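Replication initiator A family protein (Staphylococcus aureus CA-347, PDB 4PT7) probably initiates replication of staphylococcal multiresistance plasmids by binding DNA and assembling at the plasmid origin. Local coordinates at residues 39-50 / 64-75; 86-96 / 106-114. All coordinates share one frame; numbering follows the deposited sequence.

Contact 1: 39-50 / 64-75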
loop_
_atom_site.group_PDB
_atom_site.type_symbol
_atom_site.label_atom_id
_atom_site.label_comp_id
_atom_site.label_asym_id
_atom_site.label_seq_id
_atom_site.Cartn_x
_atom_site.Cartn_y
_atom_site.Cartn_z
ATOM N N ALA B 39 -2.487 -3.806 -11.440
ATOM C CA ALA B 39 -3.870 -4.006 -11.026
ATOM C C ALA B 39 -4.706 -4.450 -12.229
ATOM O O ALA B 39 -5.534 -5.353 -12.120
ATOM C CB ALA B 39 -4.444 -2.713 -10.446
ATOM N N TYR B 40 -4.492 -3.804 -13.374
ATOM C CA TYR B 40 -5.238 -4.141 -14.580
ATOM C C TYR B 40 -5.021 -5.620 -14.897
ATOM O O TYR B 40 -5.975 -6.352 -15.174
ATOM C CB TYR B 40 -4.760 -3.290 -15.760
ATOM C CG TYR B 40 -5.449 -3.621 -17.068
ATOM C CD1 TYR B 40 -6.597 -2.931 -17.479
ATOM C CD2 TYR B 40 -4.974 -4.658 -17.881
ATOM C CE1 TYR B 40 -7.258 -3.279 -18.666
ATOM C CE2 TYR B 40 -5.622 -5.005 -19.064
ATOM C CZ TYR B 40 -6.762 -4.317 -19.445
ATOM O OH TYR B 40 -7.419 -4.687 -20.586
ATOM N N ALA B 41 -3.765 -6.057 -14.830
ATOM C CA ALA B 41 -3.435 -7.444 -15.137
ATOM C C ALA B 41 -4.074 -8.418 -14.151
ATOM O O ALA B 41 -4.489 -9.509 -14.530
ATOM C CB ALA B 41 -1.923 -7.626 -15.170
ATOM N N ILE B 42 -4.162 -8.026 -12.884
ATOM C CA ILE B 42 -4.773 -8.885 -11.883
ATOM C C ILE B 42 -6.277 -8.983 -12.124
ATOM O O ILE B 42 -6.850 -10.070 -12.039
ATOM C CB ILE B 42 -4.502 -8.371 -10.453
ATOM C CG1 ILE B 42 -2.997 -8.421 -10.170
ATOM C CG2 ILE B 42 -5.276 -9.210 -9.443
ATOM C CD1 ILE B 42 -2.609 -8.044 -8.754
ATOM N N LEU B 43 -6.922 -7.863 -12.435
ATOM C CA LEU B 43 -8.357 -7.908 -12.696
ATOM C C LEU B 43 -8.644 -8.724 -13.963
ATOM O O LEU B 43 -9.684 -9.380 -14.068
ATOM C CB LEU B 43 -8.934 -6.500 -12.830
ATOM C CG LEU B 43 -8.956 -5.662 -11.546
ATOM C CD1 LEU B 43 -9.507 -4.270 -11.841
ATOM C CD2 LEU B 43 -9.811 -6.347 -10.497
ATOM N N ARG B 44 -7.713 -8.688 -14.917
ATOM C CA ARG B 44 -7.858 -9.423 -16.170
ATOM C C ARG B 44 -7.932 -10.913 -15.866
ATOM O O ARG B 44 -8.763 -11.635 -16.418
ATOM C CB ARG B 44 -6.666 -9.134 -17.093
ATOM C CG ARG B 44 -6.645 -9.971 -18.354
ATOM C CD ARG B 44 -5.419 -9.678 -19.201
ATOM N NE ARG B 44 -5.856 -9.381 -20.554
ATOM C CZ ARG B 44 -6.101 -10.294 -21.482
ATOM N NH1 ARG B 44 -6.523 -9.910 -22.675
ATOM N NH2 ARG B 44 -5.874 -11.576 -21.238
ATOM N N ASP B 45 -7.053 -11.358 -14.978
ATOM C CA ASP B 45 -7.005 -12.751 -14.571
ATOM C C ASP B 45 -8.308 -13.096 -13.838
ATOM O O ASP B 45 -8.762 -14.231 -13.872
ATOM C CB ASP B 45 -5.806 -12.973 -13.649
ATOM C CG ASP B 45 -5.711 -14.400 -13.147
ATOM O OD1 ASP B 45 -5.289 -15.283 -13.921
ATOM O OD2 ASP B 45 -6.068 -14.636 -11.972
ATOM N N ARG B 46 -8.910 -12.113 -13.172
ATOM C CA ARG B 46 -10.148 -12.350 -12.428
ATOM C C ARG B 46 -11.365 -12.614 -13.310
ATOM O O ARG B 46 -12.345 -13.179 -12.847
ATOM C CB ARG B 46 -10.446 -11.173 -11.491
ATOM C CG ARG B 46 -9.796 -11.284 -10.141
ATOM C CD ARG B 46 -10.647 -12.059 -9.162
ATOM N NE ARG B 46 -9.830 -12.525 -8.051
ATOM C CZ ARG B 46 -10.306 -13.043 -6.925
ATOM N NH1 ARG B 46 -11.617 -13.167 -6.739
ATOM N NH2 ARG B 46 -9.460 -13.440 -5.983
ATOM N N LEU B 47 -11.301 -12.196 -14.570
ATOM C CA LEU B 47 -12.398 -12.401 -15.513
ATOM C C LEU B 47 -12.850 -13.854 -15.518
ATOM O O LEU B 47 -14.023 -14.145 -15.757
ATOM C CB LEU B 47 -11.962 -11.996 -16.924
ATOM C CG LEU B 47 -11.705 -10.502 -17.137
ATOM C CD1 LEU B 47 -11.099 -10.247 -18.519
ATOM C CD2 LEU B 47 -13.008 -9.761 -16.971
ATOM N N ASN B 48 -11.912 -14.760 -15.256
ATOM C CA ASN B 48 -12.204 -16.186 -15.223
ATOM C C ASN B 48 -13.214 -16.476 -14.120
ATOM O O ASN B 48 -14.132 -17.279 -14.293
ATOM C CB ASN B 48 -10.923 -16.980 -14.956
ATOM C CG ASN B 48 -11.187 -18.459 -14.763
ATOM O OD1 ASN B 48 -10.593 -19.099 -13.885
ATOM N ND2 ASN B 48 -12.079 -19.017 -15.583
ATOM N N LEU B 49 -13.023 -15.826 -12.978
ATOM C CA LEU B 49 -13.912 -16.002 -11.846
ATOM C C LEU B 49 -15.260 -15.329 -12.079
ATOM O O LEU B 49 -16.285 -15.841 -11.638
ATOM C CB LEU B 49 -13.260 -15.463 -10.570
ATOM C CG LEU B 49 -11.990 -16.204 -10.141
ATOM C CD1 LEU B 49 -11.457 -15.618 -8.843
ATOM C CD2 LEU B 49 -12.298 -17.689 -9.973
ATOM N N SER B 50 -15.272 -14.192 -12.774
ATOM C CA SER B 50 -16.547 -13.530 -13.041
ATOM C C SER B 50 -17.458 -14.469 -13.809
ATOM O O SER B 50 -18.652 -14.547 -13.534
ATOM C CB SER B 50 -16.362 -12.252 -13.849
ATOM O OG SER B 50 -15.739 -11.235 -13.085
ATOM N N PHE B 64 -17.563 -7.093 -12.949
ATOM C CA PHE B 64 -17.242 -7.396 -11.557
ATOM C C PHE B 64 -18.287 -6.784 -10.633
ATOM O O PHE B 64 -18.805 -5.692 -10.903
ATOM C CB PHE B 64 -15.873 -6.832 -11.173
ATOM C CG PHE B 64 -14.736 -7.439 -11.925
ATOM C CD1 PHE B 64 -13.940 -6.657 -12.758
ATOM C CD2 PHE B 64 -14.443 -8.791 -11.787
ATOM C CE1 PHE B 64 -12.864 -7.221 -13.446
ATOM C CE2 PHE B 64 -13.370 -9.361 -12.470
ATOM C CZ PHE B 64 -12.580 -8.574 -13.299
ATOM N N VAL B 65 -18.581 -7.498 -9.548
ATOM C CA VAL B 65 -19.545 -7.051 -8.551
ATOM C C VAL B 65 -18.857 -7.155 -7.196
ATOM O O VAL B 65 -19.470 -7.540 -6.206
ATOM C CB VAL B 65 -20.793 -7.959 -8.513
ATOM C CG1 VAL B 65 -21.909 -7.263 -7.764
ATOM C CG2 VAL B 65 -21.226 -8.321 -9.911
ATOM N N TYR B 66 -17.573 -6.827 -7.162
ATOM C CA TYR B 66 -16.811 -6.912 -5.923
ATOM C C TYR B 66 -16.939 -5.646 -5.073
ATOM O O TYR B 66 -16.973 -4.525 -5.596
ATOM C CB TYR B 66 -15.335 -7.172 -6.239
ATOM C CG TYR B 66 -15.020 -8.567 -6.751
ATOM C CD1 TYR B 66 -14.348 -8.749 -7.962
ATOM C CD2 TYR B 66 -15.324 -9.695 -5.997
ATOM C CE1 TYR B 66 -13.980 -10.015 -8.400
ATOM C CE2 TYR B 66 -14.956 -10.976 -6.430
ATOM C CZ TYR B 66 -14.283 -11.122 -7.633
ATOM O OH TYR B 66 -13.902 -12.372 -8.060
ATOM N N SER B 67 -17.021 -5.828 -3.761
ATOM C CA SER B 67 -17.116 -4.686 -2.856
ATOM C C SER B 67 -15.723 -4.094 -2.725
ATOM O O SER B 67 -14.735 -4.725 -3.116
ATOM C CB SER B 67 -17.621 -5.120 -1.473
ATOM O OG SER B 67 -16.754 -6.070 -0.877
ATOM N N ASN B 68 -15.647 -2.882 -2.189
ATOM C CA ASN B 68 -14.371 -2.208 -2.007
ATOM C C ASN B 68 -13.437 -3.017 -1.114
ATOM O O ASN B 68 -12.227 -3.009 -1.308
ATOM C CB ASN B 68 -14.605 -0.824 -1.409
ATOM C CG ASN B 68 -15.134 0.167 -2.428
ATOM O OD1 ASN B 68 -15.677 1.214 -2.072
ATOM N ND2 ASN B 68 -14.964 -0.152 -3.704
ATOM N N GLU B 69 -14.003 -3.722 -0.138
ATOM C CA GLU B 69 -13.206 -4.540 0.768
ATOM C C GLU B 69 -12.580 -5.696 -0.010
ATOM O O GLU B 69 -11.428 -6.064 0.224
ATOM C CB GLU B 69 -14.078 -5.131 1.899
ATOM C CG GLU B 69 -14.573 -4.146 2.965
ATOM C CD GLU B 69 -15.866 -3.412 2.604
ATOM O OE1 GLU B 69 -16.364 -2.666 3.472
ATOM O OE2 GLU B 69 -16.384 -3.566 1.476
ATOM N N LYS B 70 -13.360 -6.281 -0.915
ATOM C CA LYS B 70 -12.901 -7.410 -1.723
ATOM C C LYS B 70 -11.800 -7.000 -2.691
ATOM O O LYS B 70 -10.765 -7.646 -2.769
ATOM C CB LYS B 70 -14.067 -8.021 -2.508
ATOM C CG LYS B 70 -14.269 -9.506 -2.259
ATOM C CD LYS B 70 -12.996 -10.307 -2.460
ATOM C CE LYS B 70 -13.248 -11.783 -2.212
ATOM N NZ LYS B 70 -12.018 -12.609 -2.258
ATOM N N LEU B 71 -12.033 -5.917 -3.425
ATOM C CA LEU B 71 -11.050 -5.408 -4.376
ATOM C C LEU B 71 -9.726 -5.129 -3.663
ATOM O O LEU B 71 -8.663 -5.509 -4.156
ATOM C CB LEU B 71 -11.577 -4.134 -5.054
ATOM C CG LEU B 71 -12.730 -4.334 -6.047
ATOM C CD1 LEU B 71 -13.353 -2.991 -6.428
ATOM C CD2 LEU B 71 -12.199 -5.061 -7.282
ATOM N N MET B 72 -9.796 -4.483 -2.499
ATOM C CA MET B 72 -8.592 -4.174 -1.724
ATOM C C MET B 72 -7.817 -5.455 -1.426
ATOM O O MET B 72 -6.591 -5.488 -1.484
ATOM C CB MET B 72 -8.961 -3.457 -0.418
ATOM C CG MET B 72 -9.194 -1.956 -0.593
ATOM S SD MET B 72 -9.804 -1.136 0.913
ATOM C CE MET B 72 -8.661 -1.785 2.141
ATOM N N GLU B 73 -8.547 -6.519 -1.126
ATOM C CA GLU B 73 -7.929 -7.802 -0.841
ATOM C C GLU B 73 -7.333 -8.394 -2.124
ATOM O O GLU B 73 -6.223 -8.939 -2.107
ATOM C CB GLU B 73 -8.962 -8.778 -0.285
ATOM C CG GLU B 73 -8.363 -10.107 0.104
ATOM C CD GLU B 73 -9.349 -11.246 -0.045
ATOM O OE1 GLU B 73 -9.563 -11.701 -1.194
ATOM O OE2 GLU B 73 -9.917 -11.677 0.982
ATOM N N ILE B 74 -8.072 -8.285 -3.230
ATOM C CA ILE B 74 -7.610 -8.823 -4.509
ATOM C C ILE B 74 -6.355 -8.115 -5.029
ATOM O O ILE B 74 -5.432 -8.760 -5.524
ATOM C CB ILE B 74 -8.720 -8.734 -5.594
ATOM C CG1 ILE B 74 -9.874 -9.685 -5.250
ATOM C CG2 ILE B 74 -8.148 -9.105 -6.956
ATOM C CD1 ILE B 74 -11.090 -9.529 -6.160
ATOM N N LEU B 75 -6.339 -6.791 -4.908
ATOM C CA LEU B 75 -5.223 -5.963 -5.358
ATOM C C LEU B 75 -4.229 -5.713 -4.227
ATOM O O LEU B 75 -3.227 -5.006 -4.410
ATOM C CB LEU B 75 -5.753 -4.618 -5.882
ATOM C CG LEU B 75 -6.852 -4.709 -6.948
ATOM C CD1 LEU B 75 -7.330 -3.312 -7.362
ATOM C CD2 LEU B 75 -6.300 -5.462 -8.141
#

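Contact 2: 86-96 / 106-114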
loop_
_atom_site.group_PDB
_atom_site.type_symbol
_atom_site.label_atom_id
_atom_site.label_comp_id
_atom_site.label_asym_id
_atom_site.label_seq_id
_atom_site.Cartn_x
_atom_site.Cartn_y
_atom_site.Cartn_z
ATOM N N LYS B 86 -8.627 2.851 -9.673
ATOM C CA LYS B 86 -9.887 2.912 -10.402
ATOM C C LYS B 86 -9.977 4.191 -11.231
ATOM O O LYS B 86 -10.402 4.167 -12.390
ATOM C CB LYS B 86 -11.065 2.849 -9.425
ATOM C CG LYS B 86 -11.176 1.521 -8.684
ATOM C CD LYS B 86 -12.156 1.595 -7.505
ATOM C CE LYS B 86 -13.582 1.826 -7.935
ATOM N NZ LYS B 86 -14.475 1.906 -6.745
ATOM N N LYS B 87 -9.563 5.303 -10.636
ATOM C CA LYS B 87 -9.614 6.588 -11.318
ATOM C C LYS B 87 -8.683 6.586 -12.528
ATOM O O LYS B 87 -9.050 7.040 -13.610
ATOM C CB LYS B 87 -9.209 7.712 -10.358
ATOM C CG LYS B 87 -9.578 9.123 -10.833
ATOM C CD LYS B 87 -11.096 9.339 -10.793
ATOM C CE LYS B 87 -11.481 10.821 -10.933
ATOM N NZ LYS B 87 -11.091 11.438 -12.236
ATOM N N GLY B 88 -7.474 6.073 -12.334
ATOM C CA GLY B 88 -6.508 6.019 -13.411
ATOM C C GLY B 88 -6.953 5.107 -14.549
ATOM O O GLY B 88 -6.838 5.473 -15.708
ATOM N N LEU B 89 -7.462 3.920 -14.237
ATOM C CA LEU B 89 -7.911 3.017 -15.296
ATOM C C LEU B 89 -9.112 3.622 -16.011
ATOM O O LEU B 89 -9.229 3.521 -17.236
ATOM C CB LEU B 89 -8.272 1.639 -14.728
ATOM C CG LEU B 89 -7.099 0.898 -14.072
ATOM C CD1 LEU B 89 -7.528 -0.510 -13.661
ATOM C CD2 LEU B 89 -5.937 0.831 -15.047
ATOM N N GLU B 90 -9.979 4.280 -15.243
ATOM C CA GLU B 90 -11.170 4.904 -15.803
ATOM C C GLU B 90 -10.830 6.062 -16.746
ATOM O O GLU B 90 -11.447 6.211 -17.802
ATOM C CB GLU B 90 -12.082 5.400 -14.683
ATOM C CG GLU B 90 -13.538 5.540 -15.096
ATOM C CD GLU B 90 -14.461 5.921 -13.940
ATOM O OE1 GLU B 90 -14.376 5.284 -12.863
ATOM O OE2 GLU B 90 -15.279 6.850 -14.122
ATOM N N ASN B 91 -9.840 6.870 -16.383
ATOM C CA ASN B 91 -9.462 8.002 -17.230
ATOM C C ASN B 91 -8.892 7.576 -18.576
ATOM O O ASN B 91 -8.914 8.345 -19.533
ATOM C CB ASN B 91 -8.441 8.908 -16.528
ATOM C CG ASN B 91 -9.054 9.721 -15.398
ATOM O OD1 ASN B 91 -10.222 10.125 -15.463
ATOM N ND2 ASN B 91 -8.263 9.978 -14.360
ATOM N N ASP B 92 -8.375 6.354 -18.648
ATOM C CA ASP B 92 -7.799 5.858 -19.889
ATOM C C ASP B 92 -8.720 4.876 -20.607
ATOM O O ASP B 92 -8.302 4.144 -21.498
ATOM C CB ASP B 92 -6.426 5.234 -19.606
ATOM C CG ASP B 92 -5.312 6.273 -19.592
ATOM O OD1 ASP B 92 -4.236 6.027 -19.003
ATOM O OD2 ASP B 92 -5.512 7.343 -20.198
ATOM N N GLY B 93 -9.988 4.884 -20.219
ATOM C CA GLY B 93 -10.966 4.008 -20.837
ATOM C C GLY B 93 -10.718 2.528 -20.636
ATOM O O GLY B 93 -11.257 1.709 -21.370
ATOM N N LEU B 94 -9.920 2.171 -19.639
ATOM C CA LEU B 94 -9.630 0.761 -19.377
ATOM C C LEU B 94 -10.591 0.169 -18.357
ATOM O O LEU B 94 -10.592 -1.046 -18.121
ATOM C CB LEU B 94 -8.190 0.594 -18.881
ATOM C CG LEU B 94 -7.131 1.060 -19.881
ATOM C CD1 LEU B 94 -5.740 1.014 -19.252
ATOM C CD2 LEU B 94 -7.207 0.163 -21.121
ATOM N N LEU B 95 -11.423 1.022 -17.766
ATOM C CA LEU B 95 -12.367 0.575 -16.753
ATOM C C LEU B 95 -13.638 1.401 -16.768
ATOM O O LEU B 95 -13.580 2.630 -16.832
ATOM C CB LEU B 95 -11.723 0.682 -15.365
ATOM C CG LEU B 95 -12.550 0.222 -14.162
ATOM C CD1 LEU B 95 -12.718 -1.281 -14.226
ATOM C CD2 LEU B 95 -11.850 0.615 -12.867
ATOM N N ILE B 96 -14.781 0.723 -16.721
ATOM C CA ILE B 96 -16.076 1.392 -16.689
ATOM C C ILE B 96 -16.668 1.107 -15.317
ATOM O O ILE B 96 -16.667 -0.038 -14.858
ATOM C CB ILE B 96 -17.046 0.850 -17.758
ATOM C CG1 ILE B 96 -16.504 1.132 -19.160
ATOM C CG2 ILE B 96 -18.427 1.490 -17.572
ATOM C CD1 ILE B 96 -16.259 2.594 -19.447
ATOM N N ASN B 106 -20.388 -1.364 -6.573
ATOM C CA ASN B 106 -20.489 -0.785 -7.903
ATOM C C ASN B 106 -20.169 -1.843 -8.953
ATOM O O ASN B 106 -19.422 -2.783 -8.696
ATOM C CB ASN B 106 -19.521 0.394 -8.046
ATOM C CG ASN B 106 -19.827 1.521 -7.078
ATOM O OD1 ASN B 106 -20.968 1.984 -6.987
ATOM N ND2 ASN B 106 -18.808 1.969 -6.348
ATOM N N ILE B 107 -20.752 -1.692 -10.134
ATOM C CA ILE B 107 -20.508 -2.620 -11.225
ATOM C C ILE B 107 -19.288 -2.125 -11.989
ATOM O O ILE B 107 -19.286 -1.001 -12.485
ATOM C CB ILE B 107 -21.697 -2.669 -12.202
ATOM C CG1 ILE B 107 -22.979 -3.014 -11.447
ATOM C CG2 ILE B 107 -21.443 -3.710 -13.279
ATOM C CD1 ILE B 107 -22.907 -4.337 -10.727
ATOM N N LEU B 108 -18.252 -2.955 -12.064
ATOM C CA LEU B 108 -17.029 -2.599 -12.782
ATOM C C LEU B 108 -16.853 -3.447 -14.040
ATOM O O LEU B 108 -16.956 -4.680 -13.998
ATOM C CB LEU B 108 -15.789 -2.776 -11.890
ATOM C CG LEU B 108 -15.410 -1.661 -10.908
ATOM C CD1 LEU B 108 -16.544 -1.437 -9.930
ATOM C CD2 LEU B 108 -14.134 -2.044 -10.156
ATOM N N TYR B 109 -16.588 -2.775 -15.156
ATOM C CA TYR B 109 -16.361 -3.445 -16.430
ATOM C C TYR B 109 -14.927 -3.180 -16.851
ATOM O O TYR B 109 -14.558 -2.031 -17.122
ATOM C CB TYR B 109 -17.271 -2.901 -17.537
ATOM C CG TYR B 109 -18.688 -3.410 -17.520
ATOM C CD1 TYR B 109 -19.694 -2.702 -16.873
ATOM C CD2 TYR B 109 -19.030 -4.593 -18.180
ATOM C CE1 TYR B 109 -21.013 -3.157 -16.881
ATOM C CE2 TYR B 109 -20.341 -5.056 -18.195
ATOM C CZ TYR B 109 -21.327 -4.333 -17.544
ATOM O OH TYR B 109 -22.626 -4.787 -17.546
ATOM N N LEU B 110 -14.116 -4.232 -16.897
ATOM C CA LEU B 110 -12.737 -4.076 -17.335
ATOM C C LEU B 110 -12.857 -3.973 -18.854
ATOM O O LEU B 110 -13.716 -4.629 -19.446
ATOM C CB LEU B 110 -11.913 -5.309 -16.978
ATOM C CG LEU B 110 -10.519 -5.093 -16.386
ATOM C CD1 LEU B 110 -9.600 -6.210 -16.867
ATOM C CD2 LEU B 110 -9.965 -3.751 -16.787
ATOM N N MET B 111 -12.008 -3.162 -19.476
ATOM C CA MET B 111 -12.038 -2.974 -20.921
ATOM C C MET B 111 -10.695 -3.304 -21.573
ATOM O O MET B 111 -9.640 -3.180 -20.955
ATOM C CB MET B 111 -12.394 -1.524 -21.239
ATOM C CG MET B 111 -13.637 -1.022 -20.532
ATOM S SD MET B 111 -15.121 -1.886 -21.033
ATOM C CE MET B 111 -15.383 -1.100 -22.618
ATOM N N LYS B 112 -10.743 -3.723 -22.831
ATOM C CA LYS B 112 -9.535 -4.044 -23.582
ATOM C C LYS B 112 -8.894 -2.738 -24.031
ATOM O O LYS B 112 -9.582 -1.751 -24.276
ATOM C CB LYS B 112 -9.884 -4.938 -24.789
ATOM C CG LYS B 112 -10.323 -6.341 -24.347
ATOM C CD LYS B 112 -11.226 -7.051 -25.350
ATOM C CE LYS B 112 -10.508 -7.445 -26.619
ATOM N NZ LYS B 112 -11.442 -8.164 -27.542
ATOM N N PRO B 113 -7.556 -2.707 -24.108
ATOM C CA PRO B 113 -6.838 -1.509 -24.526
ATOM C C PRO B 113 -7.014 -1.199 -26.005
ATOM O O PRO B 113 -7.551 -2.004 -26.767
ATOM C CB PRO B 113 -5.397 -1.841 -24.183
ATOM C CG PRO B 113 -5.341 -3.320 -24.392
ATOM C CD PRO B 113 -6.611 -3.765 -23.715
ATOM N N ILE B 114 -6.560 -0.014 -26.387
ATOM C CA ILE B 114 -6.624 0.461 -27.758
ATOM C C ILE B 114 -5.231 0.322 -28.354
ATOM O O ILE B 114 -4.228 0.519 -27.663
ATOM C CB ILE B 114 -7.035 1.955 -27.813
ATOM C CG1 ILE B 114 -8.466 2.127 -27.304
ATOM C CG2 ILE B 114 -6.912 2.486 -29.234
ATOM C CD1 ILE B 114 -9.501 1.363 -28.111
#

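Contact 1: 39-50 / 64-75
A bend at chi2 (-87°) in Arg46 brings its guanidinium group off helix 34-52 to Tyr66 and Ile74. The contact packs this helix against helix 68-74 and its lead-in residues, in what is probably a winged helix-turn-helix domain. Arg46 NH1 donates to Tyr66 OH at 2.8 Å, and the oxygen lies almost in the guanidinium plane. That plane and the Tyr66 ring are turned 75° apart. Ile74 CD1 sits over the centre of the Tyr66 ring and covers one guanidinium face, 3.7 Å from Arg46 CZ. Leu49 CD1 covers the opposite face, so the flat group is held from both sides. Arg46 NH1 and Lys70 NZ both form salt bridges with Asp129 of the second subunit, which probably offsets their charges.

Toward the start of segment 39-50, the Ile42 and Ile74 side chains run in opposite directions, with Ile42 CG2 3.8 Å from Ile74 CG2. Leu75 CD2 rests on Ala39 CB at 4.0 Å, and Leu43 CD2 meets Leu71 CD2 at 4.2 Å. The Phe64 ring presents its edge to the helix backbone, with CZ 3.1 Å from Leu43 O. Ser50 OG hydrogen-bonds Tyr63 O and lies 3.1 Å from Phe64 CD2, oblique to the ring.

Contact 2: 86-96 / 106-114
Ile96 and Tyr109 face each other across the antiparallel pair of strands 95-98 and 107-110, with their CB atoms 3.8 Å apart. The pair forms a beta hairpin, consistent with the wing of a winged helix-turn-helix domain. Ile96 and Tyr109 are a hydrogen-bonded pair. Ile96 N donates to Tyr109 O and Tyr109 N to Ile96 O, both at 2.8 Å, and the second bond is nearly straight (171° at the hydrogen). The Tyr109 ring then leads away from the pair, with Ile96 CG2 lying oblique to it. Met111 reaches Ile96 beside Tyr109, from the same segment. Bends at chi2 and chi3 (-64° and -77°) fold the Met111 chain back, and Met111 SD ends 3.8 Å from Ile96 CG1.

Leu95 and Leu110, a non-hydrogen-bonded pair, point to the opposite face. Leu95 CG is turned away from the backbone N, and Leu95 CD1 lies 3.5 Å from Tyr109 O and 4.1 Å from Leu108 CB. Past the strand end, Met111 N donates to Leu94 O at 2.9 Å from above the carbonyl plane. The Leu94 and Pro113 side chains cross at about a right angle, with Leu94 CD2 4.1 Å from Pro113 CB.

Helix 79-91 leads into the hairpin through a Schellman motif, with positive-phi Gly93 at C-prime. Leu94 N bonds to Leu89 O and Gly93 N to Glu90 O; Asp92 N reaches Leu89 O from the far side. Leu94 and Pro113 also pack on Phe23 of helix 22-25. Leu110 packs on Tyr40 and Leu89 on Met36, so the hairpin and the helix before it lie against helix 34-52.

Contact 1 and contact 2 lie in series along the chain, with centres about 12 Å apart. Contact 1 includes helix 68-74, and contact 2 begins on the next helix, 79-91. The two contacts meet directly at two places. Phe64 N is 2.7 Å from Leu108 O, a probable hydrogen bond that ties the lead-in of helix 68-74 to strand 107-110. At the other, Tyr40 OH lies 2.7 Å from Met111 O, also a probable hydrogen bond, and Tyr40 CE1 packs on Leu110 CD2 at 3.3 Å. Together they are consistent with one compact winged-helix unit. Both contacts also touch the second subunit, contact 2 through Lys112 and Glu10 of that subunit.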